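Local coordinates for putative metal-sulfur cluster biosynthesis proteins YuaD (Bacillus subtilis, PDB 1ORU), which is of unknown function but carries a MOSC domain and, like its relatives, may bind molybdenum and pyridoxal phosphate, at residues K83-G95 and I139-F153. Sequence-based numbering, arbitrary orientation.
Sequences KMGVPRILPEWLG and IQSYYPDQPKLASAF
Met84, in the last turn of helix 74-84, enters a pocket made by Ile139, Leu149, Ala152 and Phe153 as a knob into a hole. Its chain, a selenomethionine in the crystal, bends at chi3 (74°), which brings CE down on Leu149 O at 3.1 Å. Long and unbranched, it can reach into the hole between these residues while SE lies at the edge of the Phe153 ring, 5.4 Å from the centroid, a Met-aromatic contact. Branched aliphatics extend this dry core: Ile89 CD1 meets Ile139 CD1, and Leu94 CD2 lies against Phe153 CE1 at 3.5 Å.

The other side is just as close but meets solvent: its rings pack against protein while the tyrosine hydroxyls and the indole N-H reach water. Tyr142 lies in an offset stack on the five-membered ring of Trp93, planes 13° apart, with Leu90 CB over the opposite indole face; one water accepts from Trp93 NE1 and also binds Tyr142 OH. With an alanine at Trp93 the indole is gone, and Tyr142 is likely to turn more freely, while the bridging water would lose its N-H donor. Tyr143 offers a face to Val86 CB, and its OH donates to Arg88 O at 2.8 Å, the acceptor lying at the ring edge. A second water bridges this hydroxyl and Arg88 NE.

Gly85, just past the helix, takes a positive phi that suits glycine, completing a Schellman motif. Helix 74-84 and its following loop thus pack on helices 133-142 and 149-156 as a helical layer, dry at its centre and watered at its rim, beside the curled mixed sheet of this MOSC-family protein.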
loop_
_atom_site.group_PDB
_atom_site.type_symbol
_atom_site.label_atom_id
_atom_site.label_comp_id
_atom_site.label_asym_id
_atom_site.label_seq_id
_atom_site.Cartn_x
_atom_site.Cartn_y
_atom_site.Cartn_z
ATOM N N LYS A 83 6.468 21.023 20.187
ATOM C CA LYS A 83 5.448 21.855 19.563
ATOM C C LYS A 83 4.213 22.022 20.447
ATOM O O LYS A 83 3.549 23.054 20.403
ATOM C CB LYS A 83 5.063 21.274 18.199
ATOM C CG LYS A 83 6.220 21.268 17.202
ATOM C CD LYS A 83 5.875 20.552 15.901
ATOM C CE LYS A 83 4.800 21.274 15.107
ATOM N NZ LYS A 83 4.431 20.524 13.861
HETATM N N MSE A 84 3.912 21.015 21.260
HETATM C CA MSE A 84 2.755 21.087 22.142
HETATM C C MSE A 84 3.081 21.730 23.488
HETATM O O MSE A 84 2.180 22.065 24.261
HETATM C CB MSE A 84 2.191 19.693 22.385
HETATM C CG MSE A 84 1.536 19.069 21.164
HETATM SE SE MSE A 84 0.848 17.352 21.597
HETATM C CE MSE A 84 -0.693 17.906 22.649
ATOM N N GLY A 85 4.369 21.889 23.771
ATOM C CA GLY A 85 4.766 22.486 25.033
ATOM C C GLY A 85 4.670 21.534 26.213
ATOM O O GLY A 85 4.475 21.974 27.347
ATOM N N VAL A 86 4.792 20.233 25.958
ATOM C CA VAL A 86 4.743 19.243 27.028
ATOM C C VAL A 86 6.096 18.538 27.130
ATOM O O VAL A 86 6.814 18.413 26.137
ATOM C CB VAL A 86 3.628 18.192 26.801
ATOM C CG1 VAL A 86 2.263 18.868 26.819
ATOM C CG2 VAL A 86 3.855 17.464 25.486
ATOM N N PRO A 87 6.456 18.065 28.334
ATOM C CA PRO A 87 7.727 17.378 28.582
ATOM C C PRO A 87 7.989 16.110 27.778
ATOM O O PRO A 87 9.133 15.836 27.412
ATOM C CB PRO A 87 7.688 17.118 30.086
ATOM C CG PRO A 87 6.244 16.947 30.354
ATOM C CD PRO A 87 5.622 18.057 29.547
ATOM N N ARG A 88 6.947 15.334 27.499
ATOM C CA ARG A 88 7.143 14.107 26.739
ATOM C C ARG A 88 5.873 13.532 26.128
ATOM O O ARG A 88 4.764 13.787 26.597
ATOM C CB ARG A 88 7.794 13.044 27.628
ATOM C CG ARG A 88 7.000 12.725 28.881
ATOM C CD ARG A 88 7.607 11.566 29.661
ATOM N NE ARG A 88 6.866 11.299 30.893
ATOM C CZ ARG A 88 7.123 10.292 31.721
ATOM N NH1 ARG A 88 8.108 9.445 31.455
ATOM N NH2 ARG A 88 6.399 10.134 32.820
ATOM N N ILE A 89 6.060 12.752 25.066
ATOM C CA ILE A 89 4.972 12.082 24.366
ATOM C C ILE A 89 5.405 10.622 24.236
ATOM O O ILE A 89 6.369 10.323 23.540
ATOM C CB ILE A 89 4.762 12.667 22.947
ATOM C CG1 ILE A 89 4.244 14.103 23.038
ATOM C CG2 ILE A 89 3.790 11.803 22.166
ATOM C CD1 ILE A 89 2.869 14.221 23.663
ATOM N N LEU A 90 4.697 9.721 24.909
ATOM C CA LEU A 90 5.043 8.301 24.860
ATOM C C LEU A 90 4.376 7.581 23.695
ATOM O O LEU A 90 3.205 7.811 23.400
ATOM C CB LEU A 90 4.643 7.617 26.169
ATOM C CG LEU A 90 5.277 8.189 27.442
ATOM C CD1 LEU A 90 4.820 7.368 28.642
ATOM C CD2 LEU A 90 6.790 8.172 27.322
ATOM N N PRO A 91 5.122 6.690 23.016
ATOM C CA PRO A 91 4.555 5.952 21.884
ATOM C C PRO A 91 3.251 5.242 22.256
ATOM O O PRO A 91 2.338 5.133 21.433
ATOM C CB PRO A 91 5.671 4.968 21.522
ATOM C CG PRO A 91 6.913 5.765 21.828
ATOM C CD PRO A 91 6.558 6.392 23.172
ATOM N N GLU A 92 3.171 4.769 23.500
ATOM C CA GLU A 92 1.988 4.062 23.988
ATOM C C GLU A 92 0.720 4.898 23.865
ATOM O O GLU A 92 -0.345 4.391 23.502
ATOM C CB GLU A 92 2.167 3.655 25.456
ATOM C CG GLU A 92 3.289 2.664 25.704
ATOM C CD GLU A 92 4.569 3.324 26.187
ATOM O OE1 GLU A 92 5.006 4.317 25.569
ATOM O OE2 GLU A 92 5.145 2.834 27.183
ATOM N N TRP A 93 0.842 6.181 24.184
ATOM C CA TRP A 93 -0.293 7.090 24.126
ATOM C C TRP A 93 -0.822 7.237 22.705
ATOM O O TRP A 93 -2.005 7.529 22.500
ATOM C CB TRP A 93 0.104 8.466 24.650
ATOM C CG TRP A 93 0.661 8.462 26.040
ATOM C CD1 TRP A 93 0.600 7.447 26.954
ATOM C CD2 TRP A 93 1.342 9.541 26.683
ATOM N NE1 TRP A 93 1.201 7.832 28.130
ATOM C CE2 TRP A 93 1.665 9.113 27.989
ATOM C CE3 TRP A 93 1.710 10.832 26.283
ATOM C CZ2 TRP A 93 2.343 9.931 28.898
ATOM C CZ3 TRP A 93 2.382 11.645 27.184
ATOM C CH2 TRP A 93 2.692 11.190 28.479
ATOM N N LEU A 94 0.057 7.040 21.729
ATOM C CA LEU A 94 -0.329 7.162 20.328
ATOM C C LEU A 94 -0.737 5.813 19.746
ATOM O O LEU A 94 -1.025 5.703 18.553
ATOM C CB LEU A 94 0.825 7.756 19.517
ATOM C CG LEU A 94 1.368 9.106 19.996
ATOM C CD1 LEU A 94 2.541 9.531 19.117
ATOM C CD2 LEU A 94 0.275 10.150 19.954
ATOM N N GLY A 95 -0.760 4.789 20.592
ATOM C CA GLY A 95 -1.136 3.457 20.150
ATOM C C GLY A 95 -0.142 2.816 19.194
ATOM O O GLY A 95 -0.508 1.966 18.377
ATOM N N ILE A 139 -3.312 12.441 25.532
ATOM C CA ILE A 139 -2.205 13.294 25.940
ATOM C C ILE A 139 -2.716 14.342 26.924
ATOM O O ILE A 139 -2.044 14.677 27.905
ATOM C CB ILE A 139 -1.560 13.992 24.722
ATOM C CG1 ILE A 139 -0.905 12.939 23.815
ATOM C CG2 ILE A 139 -0.528 15.006 25.187
ATOM C CD1 ILE A 139 -0.435 13.465 22.461
ATOM N N GLN A 140 -3.917 14.847 26.663
ATOM C CA GLN A 140 -4.518 15.849 27.530
ATOM C C GLN A 140 -4.663 15.319 28.954
ATOM O O GLN A 140 -4.393 16.039 29.915
ATOM C CB GLN A 140 -5.896 16.260 26.998
ATOM C CG GLN A 140 -6.633 17.240 27.907
ATOM C CD GLN A 140 -6.024 18.626 27.887
ATOM O OE1 GLN A 140 -6.313 19.427 27.001
ATOM N NE2 GLN A 140 -5.165 18.913 28.857
ATOM N N SER A 141 -5.072 14.060 29.091
ATOM C CA SER A 141 -5.263 13.476 30.415
ATOM C C SER A 141 -3.980 13.390 31.240
ATOM O O SER A 141 -4.038 13.308 32.467
ATOM C CB SER A 141 -5.920 12.089 30.309
ATOM O OG SER A 141 -5.054 11.118 29.743
ATOM N N TYR A 142 -2.827 13.412 30.579
ATOM C CA TYR A 142 -1.551 13.352 31.289
ATOM C C TYR A 142 -1.057 14.745 31.669
ATOM O O TYR A 142 -0.138 14.890 32.474
ATOM C CB TYR A 142 -0.500 12.632 30.440
ATOM C CG TYR A 142 -0.704 11.137 30.408
ATOM C CD1 TYR A 142 -0.316 10.338 31.486
ATOM C CD2 TYR A 142 -1.338 10.524 29.329
ATOM C CE1 TYR A 142 -0.561 8.966 31.489
ATOM C CE2 TYR A 142 -1.590 9.154 29.323
ATOM C CZ TYR A 142 -1.199 8.382 30.405
ATOM O OH TYR A 142 -1.463 7.032 30.406
ATOM N N TYR A 143 -1.675 15.764 31.081
ATOM C CA TYR A 143 -1.317 17.150 31.358
ATOM C C TYR A 143 -2.608 17.954 31.459
ATOM O O TYR A 143 -2.796 18.944 30.748
ATOM C CB TYR A 143 -0.446 17.699 30.229
ATOM C CG TYR A 143 0.805 16.891 29.968
ATOM C CD1 TYR A 143 1.806 16.792 30.933
ATOM C CD2 TYR A 143 1.001 16.247 28.747
ATOM C CE1 TYR A 143 2.972 16.079 30.690
ATOM C CE2 TYR A 143 2.169 15.528 28.490
ATOM C CZ TYR A 143 3.152 15.450 29.466
ATOM O OH TYR A 143 4.321 14.765 29.217
ATOM N N PRO A 144 -3.514 17.543 32.364
ATOM C CA PRO A 144 -4.804 18.209 32.568
ATOM C C PRO A 144 -4.741 19.690 32.929
ATOM O O PRO A 144 -5.726 20.406 32.769
ATOM C CB PRO A 144 -5.451 17.366 33.666
ATOM C CG PRO A 144 -4.279 16.934 34.476
ATOM C CD PRO A 144 -3.281 16.532 33.412
ATOM N N ASP A 145 -3.590 20.154 33.402
ATOM C CA ASP A 145 -3.457 21.559 33.776
ATOM C C ASP A 145 -3.046 22.444 32.601
ATOM O O ASP A 145 -2.799 23.640 32.772
ATOM C CB ASP A 145 -2.461 21.707 34.932
ATOM C CG ASP A 145 -1.040 21.348 34.537
ATOM O OD1 ASP A 145 -0.845 20.325 33.844
ATOM O OD2 ASP A 145 -0.115 22.088 34.938
ATOM N N GLN A 146 -2.971 21.851 31.412
ATOM C CA GLN A 146 -2.612 22.587 30.198
ATOM C C GLN A 146 -3.800 22.547 29.237
ATOM O O GLN A 146 -4.280 21.475 28.860
ATOM C CB GLN A 146 -1.369 21.975 29.553
ATOM C CG GLN A 146 -0.138 22.066 30.442
ATOM C CD GLN A 146 1.125 21.598 29.752
ATOM O OE1 GLN A 146 1.487 22.101 28.686
ATOM N NE2 GLN A 146 1.808 20.635 30.358
ATOM N N PRO A 147 -4.287 23.725 28.823
ATOM C CA PRO A 147 -5.429 23.882 27.916
ATOM C C PRO A 147 -5.316 23.464 26.451
ATOM O O PRO A 147 -4.252 23.537 25.837
ATOM C CB PRO A 147 -5.752 25.367 28.047
ATOM C CG PRO A 147 -4.389 25.964 28.181
ATOM C CD PRO A 147 -3.734 25.042 29.191
ATOM N N LYS A 148 -6.457 23.038 25.915
ATOM C CA LYS A 148 -6.618 22.635 24.520
ATOM C C LYS A 148 -5.503 21.798 23.903
ATOM O O LYS A 148 -5.090 22.049 22.765
ATOM C CB LYS A 148 -6.843 23.884 23.665
ATOM C CG LYS A 148 -7.975 24.769 24.161
ATOM C CD LYS A 148 -8.169 25.976 23.262
ATOM C CE LYS A 148 -9.317 26.849 23.746
ATOM N NZ LYS A 148 -9.069 27.394 25.111
ATOM N N LEU A 149 -5.023 20.792 24.627
ATOM C CA LEU A 149 -3.955 19.963 24.085
ATOM C C LEU A 149 -4.439 18.995 23.008
ATOM O O LEU A 149 -3.682 18.656 22.106
ATOM C CB LEU A 149 -3.243 19.188 25.202
ATOM C CG LEU A 149 -2.382 20.015 26.161
ATOM C CD1 LEU A 149 -1.571 19.076 27.050
ATOM C CD2 LEU A 149 -1.452 20.923 25.376
ATOM N N ALA A 150 -5.690 18.554 23.092
ATOM C CA ALA A 150 -6.215 17.623 22.096
ATOM C C ALA A 150 -6.162 18.227 20.699
ATOM O O ALA A 150 -5.667 17.600 19.760
ATOM C CB ALA A 150 -7.647 17.229 22.438
ATOM N N SER A 151 -6.683 19.441 20.558
ATOM C CA SER A 151 -6.670 20.100 19.262
ATOM C C SER A 151 -5.236 20.471 18.905
ATOM O O SER A 151 -4.869 20.503 17.729
ATOM C CB SER A 151 -7.561 21.349 19.284
ATOM O OG SER A 151 -7.132 22.273 20.267
ATOM N N ALA A 152 -4.421 20.733 19.923
ATOM C CA ALA A 152 -3.025 21.088 19.702
ATOM C C ALA A 152 -2.278 19.916 19.071
ATOM O O ALA A 152 -1.412 20.103 18.214
ATOM C CB ALA A 152 -2.366 21.485 21.021
ATOM N N PHE A 153 -2.616 18.703 19.497
ATOM C CA PHE A 153 -1.978 17.508 18.955
ATOM C C PHE A 153 -2.313 17.365 17.472
ATOM O O PHE A 153 -1.421 17.195 16.642
ATOM C CB PHE A 153 -2.453 16.262 19.706
ATOM C CG PHE A 153 -2.020 14.974 19.071
ATOM C CD1 PHE A 153 -0.705 14.533 19.179
ATOM C CD2 PHE A 153 -2.927 14.208 18.339
ATOM C CE1 PHE A 153 -0.297 13.345 18.569
ATOM C CE2 PHE A 153 -2.531 13.021 17.725
ATOM C CZ PHE A 153 -1.213 12.589 17.841
HETATM O O HOH W 1 4.918 13.198 31.518
HETATM O O HOH W 2 1.505 5.900 30.462
#